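Local coordinates for bifunctional dTDP-4-dehydrorhamnose 3,5-epimerase/dTDP-4-dehydrorhamnose reductase (Arabidopsis thaliana, PDB 4QQR), which catalyses the 3,5-epimerization of dTDP-4-keto-6-deoxyglucose and the NADPH-dependent reduction that follows, yielding dTDP-L-rhamnose, and also makes UDP-L-rhamnose from the UDP sugar, at residues 113-125 against 131-145. Residues are numbered along the deposited sequence; the frame is centred on the assembly and turned at random.
Sequences TGCIFEYDSGHPL and FKEEDTPNFTGSFYS. With ZN (zinc ion), chain C.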
loop_
_atom_site.group_PDB
_atom_site.type_symbol
_atom_site.label_atom_id
_atom_site.label_comp_id
_atom_site.label_asym_id
_atom_site.label_seq_id
_atom_site.Cartn_x
_atom_site.Cartn_y
_atom_site.Cartn_z
ATOM N N THR A 113 11.750 -8.399 0.356
ATOM C CA THR A 113 11.931 -9.289 -0.787
ATOM C C THR A 113 12.502 -8.632 -2.039
ATOM O O THR A 113 12.211 -7.474 -2.343
ATOM C CB THR A 113 10.603 -9.963 -1.171
ATOM O OG1 THR A 113 10.845 -10.919 -2.210
ATOM C CG2 THR A 113 9.572 -8.921 -1.639
ATOM N N GLY A 114 13.308 -9.393 -2.772
ATOM C CA GLY A 114 13.833 -8.911 -4.032
ATOM C C GLY A 114 13.068 -9.538 -5.170
ATOM O O GLY A 114 13.286 -9.217 -6.341
ATOM N N CYS A 115 12.162 -10.445 -4.814
ATOM C CA CYS A 115 11.363 -11.163 -5.797
ATOM C C CYS A 115 10.243 -10.316 -6.355
ATOM O O CYS A 115 9.157 -10.812 -6.627
ATOM C CB CYS A 115 10.771 -12.419 -5.187
ATOM S SG CYS A 115 12.014 -13.677 -4.901
ATOM N N ILE A 116 10.515 -9.036 -6.532
ATOM C CA ILE A 116 9.558 -8.127 -7.120
ATOM C C ILE A 116 10.127 -7.540 -8.421
ATOM O O ILE A 116 9.637 -6.554 -8.972
ATOM C CB ILE A 116 9.231 -7.028 -6.130
ATOM C CG1 ILE A 116 10.524 -6.389 -5.629
ATOM C CG2 ILE A 116 8.437 -7.608 -4.988
ATOM C CD1 ILE A 116 10.299 -5.079 -4.907
ATOM N N PHE A 117 11.183 -8.168 -8.900
ATOM C CA PHE A 117 11.819 -7.751 -10.122
ATOM C C PHE A 117 11.855 -8.934 -11.083
ATOM O O PHE A 117 11.739 -10.095 -10.664
ATOM C CB PHE A 117 13.218 -7.225 -9.827
ATOM C CG PHE A 117 13.242 -5.805 -9.323
ATOM C CD1 PHE A 117 13.199 -4.733 -10.209
ATOM C CD2 PHE A 117 13.314 -5.534 -7.966
ATOM C CE1 PHE A 117 13.230 -3.427 -9.760
ATOM C CE2 PHE A 117 13.340 -4.212 -7.510
ATOM C CZ PHE A 117 13.295 -3.164 -8.417
ATOM N N GLU A 118 12.001 -8.654 -12.372
ATOM C CA GLU A 118 12.046 -9.730 -13.370
ATOM C C GLU A 118 12.942 -9.389 -14.573
ATOM O O GLU A 118 12.981 -8.239 -15.019
ATOM C CB GLU A 118 10.634 -10.057 -13.842
ATOM C CG GLU A 118 10.560 -11.177 -14.843
ATOM C CD GLU A 118 9.151 -11.423 -15.346
ATOM O OE1 GLU A 118 8.367 -10.453 -15.448
ATOM O OE2 GLU A 118 8.838 -12.600 -15.633
ATOM N N TYR A 119 13.668 -10.384 -15.077
ATOM C CA TYR A 119 14.480 -10.208 -16.284
ATOM C C TYR A 119 13.687 -9.497 -17.395
ATOM O O TYR A 119 12.578 -9.910 -17.736
ATOM C CB TYR A 119 15.012 -11.567 -16.779
ATOM C CG TYR A 119 16.154 -12.156 -15.952
ATOM C CD1 TYR A 119 17.296 -11.410 -15.667
ATOM C CD2 TYR A 119 16.081 -13.452 -15.458
ATOM C CE1 TYR A 119 18.336 -11.942 -14.911
ATOM C CE2 TYR A 119 17.109 -13.995 -14.699
ATOM C CZ TYR A 119 18.236 -13.236 -14.431
ATOM O OH TYR A 119 19.265 -13.782 -13.681
ATOM N N ASP A 120 14.254 -8.410 -17.924
ATOM C CA ASP A 120 13.595 -7.621 -18.971
ATOM C C ASP A 120 14.552 -7.114 -20.059
ATOM O O ASP A 120 15.751 -7.422 -20.039
ATOM C CB ASP A 120 12.805 -6.449 -18.365
ATOM C CG ASP A 120 13.697 -5.386 -17.719
ATOM O OD1 ASP A 120 13.136 -4.451 -17.103
ATOM O OD2 ASP A 120 14.943 -5.467 -17.812
ATOM N N SER A 121 14.015 -6.320 -20.987
ATOM C CA SER A 121 14.794 -5.742 -22.090
ATOM C C SER A 121 16.040 -4.953 -21.654
ATOM O O SER A 121 17.005 -4.828 -22.414
ATOM C CB SER A 121 13.912 -4.816 -22.925
ATOM O OG SER A 121 14.243 -3.461 -22.665
ATOM N N GLY A 122 16.007 -4.404 -20.445
ATOM C CA GLY A 122 17.081 -3.547 -19.967
ATOM C C GLY A 122 17.901 -4.227 -18.890
ATOM O O GLY A 122 18.918 -3.691 -18.432
ATOM N N HIS A 123 17.436 -5.405 -18.472
ATOM C CA HIS A 123 18.185 -6.279 -17.567
ATOM C C HIS A 123 17.988 -7.734 -18.008
ATOM O O HIS A 123 17.339 -8.524 -17.316
ATOM C CB HIS A 123 17.728 -6.100 -16.112
ATOM C CG HIS A 123 17.396 -4.689 -15.745
ATOM N ND1 HIS A 123 16.257 -4.048 -16.203
ATOM C CD2 HIS A 123 18.042 -3.786 -14.971
ATOM C CE1 HIS A 123 16.223 -2.822 -15.728
ATOM N NE2 HIS A 123 17.291 -2.635 -14.971
ATOM N N PRO A 124 18.546 -8.096 -19.173
ATOM C CA PRO A 124 18.203 -9.405 -19.749
ATOM C C PRO A 124 18.853 -10.594 -19.049
ATOM O O PRO A 124 19.905 -10.455 -18.423
ATOM C CB PRO A 124 18.689 -9.296 -21.198
ATOM C CG PRO A 124 19.741 -8.204 -21.184
ATOM C CD PRO A 124 19.464 -7.306 -20.022
ATOM N N LEU A 125 18.203 -11.748 -19.152
ATOM C CA LEU A 125 18.751 -13.000 -18.660
ATOM C C LEU A 125 20.135 -13.234 -19.258
ATOM O O LEU A 125 20.293 -13.258 -20.479
ATOM C CB LEU A 125 17.810 -14.141 -19.042
ATOM C CG LEU A 125 18.325 -15.580 -18.968
ATOM C CD1 LEU A 125 18.708 -15.950 -17.524
ATOM C CD2 LEU A 125 17.299 -16.571 -19.549
ATOM N N PHE A 131 19.257 -5.426 -11.280
ATOM C CA PHE A 131 18.371 -4.361 -10.841
ATOM C C PHE A 131 18.938 -3.601 -9.662
ATOM O O PHE A 131 19.529 -4.180 -8.747
ATOM C CB PHE A 131 17.014 -4.923 -10.457
ATOM C CG PHE A 131 16.157 -5.288 -11.632
ATOM C CD1 PHE A 131 15.606 -4.297 -12.438
ATOM C CD2 PHE A 131 15.887 -6.620 -11.923
ATOM C CE1 PHE A 131 14.804 -4.622 -13.504
ATOM C CE2 PHE A 131 15.089 -6.955 -13.005
ATOM C CZ PHE A 131 14.548 -5.949 -13.796
ATOM N N LYS A 132 18.748 -2.291 -9.680
ATOM C CA LYS A 132 19.262 -1.469 -8.606
ATOM C C LYS A 132 18.213 -1.152 -7.538
ATOM O O LYS A 132 17.019 -1.375 -7.725
ATOM C CB LYS A 132 19.858 -0.191 -9.181
ATOM C CG LYS A 132 21.209 -0.390 -9.794
ATOM C CD LYS A 132 21.716 0.916 -10.318
ATOM C CE LYS A 132 23.169 0.805 -10.747
ATOM N NZ LYS A 132 23.487 1.776 -11.845
ATOM N N GLU A 133 18.683 -0.648 -6.405
ATOM C CA GLU A 133 17.800 -0.184 -5.345
ATOM C C GLU A 133 16.785 0.837 -5.882
ATOM O O GLU A 133 15.582 0.751 -5.611
ATOM C CB GLU A 133 18.632 0.409 -4.199
ATOM C CG GLU A 133 19.446 -0.637 -3.392
ATOM C CD GLU A 133 20.698 -1.144 -4.103
ATOM O OE1 GLU A 133 20.885 -0.803 -5.291
ATOM O OE2 GLU A 133 21.499 -1.878 -3.470
ATOM N N GLU A 134 17.268 1.774 -6.685
ATOM C CA GLU A 134 16.427 2.859 -7.182
ATOM C C GLU A 134 15.420 2.375 -8.216
ATOM O O GLU A 134 14.434 3.047 -8.485
ATOM C CB GLU A 134 17.283 3.987 -7.766
ATOM C CG GLU A 134 18.592 4.228 -7.004
ATOM C CD GLU A 134 19.662 3.195 -7.363
ATOM O OE1 GLU A 134 19.629 2.713 -8.512
ATOM O OE2 GLU A 134 20.507 2.848 -6.502
ATOM N N ASP A 135 15.663 1.204 -8.788
ATOM C CA ASP A 135 14.841 0.716 -9.887
ATOM C C ASP A 135 13.423 0.481 -9.440
ATOM O O ASP A 135 13.160 0.224 -8.262
ATOM C CB ASP A 135 15.418 -0.578 -10.460
ATOM C CG ASP A 135 16.566 -0.335 -11.412
ATOM O OD1 ASP A 135 17.062 0.809 -11.474
ATOM O OD2 ASP A 135 16.963 -1.287 -12.113
ATOM N N THR A 136 12.512 0.557 -10.393
ATOM C CA THR A 136 11.099 0.434 -10.102
ATOM C C THR A 136 10.689 -1.010 -10.317
ATOM O O THR A 136 10.905 -1.541 -11.394
ATOM C CB THR A 136 10.305 1.359 -11.028
ATOM O OG1 THR A 136 10.723 2.712 -10.798
ATOM C CG2 THR A 136 8.823 1.230 -10.778
ATOM N N PRO A 137 10.120 -1.658 -9.287
ATOM C CA PRO A 137 9.747 -3.074 -9.395
ATOM C C PRO A 137 8.976 -3.307 -10.671
ATOM O O PRO A 137 8.060 -2.536 -10.973
ATOM C CB PRO A 137 8.840 -3.293 -8.179
ATOM C CG PRO A 137 9.374 -2.359 -7.187
ATOM C CD PRO A 137 9.772 -1.112 -7.968
ATOM N N ASN A 138 9.363 -4.331 -11.419
ATOM C CA ASN A 138 8.754 -4.573 -12.714
ATOM C C ASN A 138 8.001 -5.902 -12.772
ATOM O O ASN A 138 7.517 -6.301 -13.834
ATOM C CB ASN A 138 9.824 -4.518 -13.804
ATOM C CG ASN A 138 10.760 -5.700 -13.748
ATOM O OD1 ASN A 138 11.110 -6.182 -12.670
ATOM N ND2 ASN A 138 11.148 -6.199 -14.913
ATOM N N PHE A 139 7.921 -6.592 -11.636
ATOM C CA PHE A 139 7.284 -7.906 -11.583
ATOM C C PHE A 139 6.162 -7.887 -10.564
ATOM O O PHE A 139 6.332 -8.323 -9.435
ATOM C CB PHE A 139 8.304 -8.978 -11.195
ATOM C CG PHE A 139 7.761 -10.385 -11.240
ATOM C CD1 PHE A 139 7.459 -10.990 -12.461
ATOM C CD2 PHE A 139 7.574 -11.112 -10.065
ATOM C CE1 PHE A 139 6.968 -12.291 -12.507
ATOM C CE2 PHE A 139 7.086 -12.418 -10.104
ATOM C CZ PHE A 139 6.783 -13.010 -11.328
ATOM N N THR A 140 5.010 -7.362 -10.950
ATOM C CA THR A 140 3.959 -7.128 -9.978
ATOM C C THR A 140 2.602 -7.520 -10.520
ATOM O O THR A 140 1.608 -6.833 -10.282
ATOM C CB THR A 140 3.940 -5.656 -9.497
ATOM O OG1 THR A 140 3.839 -4.775 -10.625
ATOM C CG2 THR A 140 5.214 -5.336 -8.714
ATOM N N GLY A 141 2.571 -8.626 -11.254
ATOM C CA GLY A 141 1.319 -9.227 -11.659
ATOM C C GLY A 141 0.633 -9.775 -10.427
ATOM O O GLY A 141 -0.472 -9.342 -10.081
ATOM N N SER A 142 1.298 -10.703 -9.741
ATOM C CA SER A 142 0.682 -11.410 -8.615
ATOM C C SER A 142 0.467 -10.519 -7.377
ATOM O O SER A 142 1.182 -9.533 -7.167
ATOM C CB SER A 142 1.484 -12.672 -8.254
ATOM O OG SER A 142 2.503 -12.405 -7.293
ATOM N N PHE A 143 -0.523 -10.880 -6.568
ATOM C CA PHE A 143 -0.869 -10.120 -5.361
ATOM C C PHE A 143 0.305 -9.903 -4.404
ATOM O O PHE A 143 0.594 -8.772 -4.001
ATOM C CB PHE A 143 -2.007 -10.800 -4.603
ATOM C CG PHE A 143 -2.204 -10.269 -3.211
ATOM C CD1 PHE A 143 -2.940 -9.101 -2.998
ATOM C CD2 PHE A 143 -1.646 -10.930 -2.107
ATOM C CE1 PHE A 143 -3.121 -8.604 -1.719
ATOM C CE2 PHE A 143 -1.826 -10.444 -0.823
ATOM C CZ PHE A 143 -2.571 -9.276 -0.625
ATOM N N TYR A 144 0.958 -10.991 -4.028
ATOM C CA TYR A 144 2.073 -10.897 -3.108
ATOM C C TYR A 144 3.097 -9.891 -3.630
ATOM O O TYR A 144 3.547 -9.009 -2.905
ATOM C CB TYR A 144 2.723 -12.272 -2.870
ATOM C CG TYR A 144 3.698 -12.224 -1.725
ATOM C CD1 TYR A 144 3.243 -12.098 -0.424
ATOM C CD2 TYR A 144 5.069 -12.253 -1.944
ATOM C CE1 TYR A 144 4.117 -12.023 0.629
ATOM C CE2 TYR A 144 5.960 -12.178 -0.897
ATOM C CZ TYR A 144 5.478 -12.056 0.393
ATOM O OH TYR A 144 6.341 -11.981 1.468
ATOM N N SER A 145 3.420 -10.012 -4.913
ATOM C CA SER A 145 4.414 -9.162 -5.561
ATOM C C SER A 145 4.045 -7.677 -5.587
ATOM O O SER A 145 4.872 -6.807 -5.305
ATOM C CB SER A 145 4.641 -9.646 -6.984
ATOM O OG SER A 145 6.014 -9.578 -7.268
HETATM ZN ZN ZN C . 18.753 -1.054 -13.802
#
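H123 and D135 share a zinc ion: H123 NE2 and D135 OD2 each sit 2.5 Å from the metal. On the far side of the imidazole, H123 ND1 donates to the syn lone pair of D120 OD2, nearly in the ring plane, which fixes the rotation of the ring; G122 N reaches the same oxygen from above the carboxylate plane. K132 N meets D135 OD2 likewise.

The F131 ring is sandwiched. The H123 ring stacks face-to-face on it, centroids 3.9 Å apart and planes at 30°, while F117 lies obliquely over the opposite face. Beyond that, P137 CA makes a CH-pi contact with the other face of F117, 3.8 Å from its centroid.

All this belongs to the long loop linking strand 107-113 of the Rossmann-type parallel sheet to helix 143-155.

The N138 amide grips the backbone of E118 at both ends: OD1 accepts from E118 N, and ND2 donates almost straight (172°) to E118 O at 2.7 Å. A chi1 of 71° folds this amide back over its own backbone, alongside E118. Nearby, F139 N donates to I116 O at 3.2 Å, and the E118 carboxylate oxygen OE1 lies at the edge of the F139 ring.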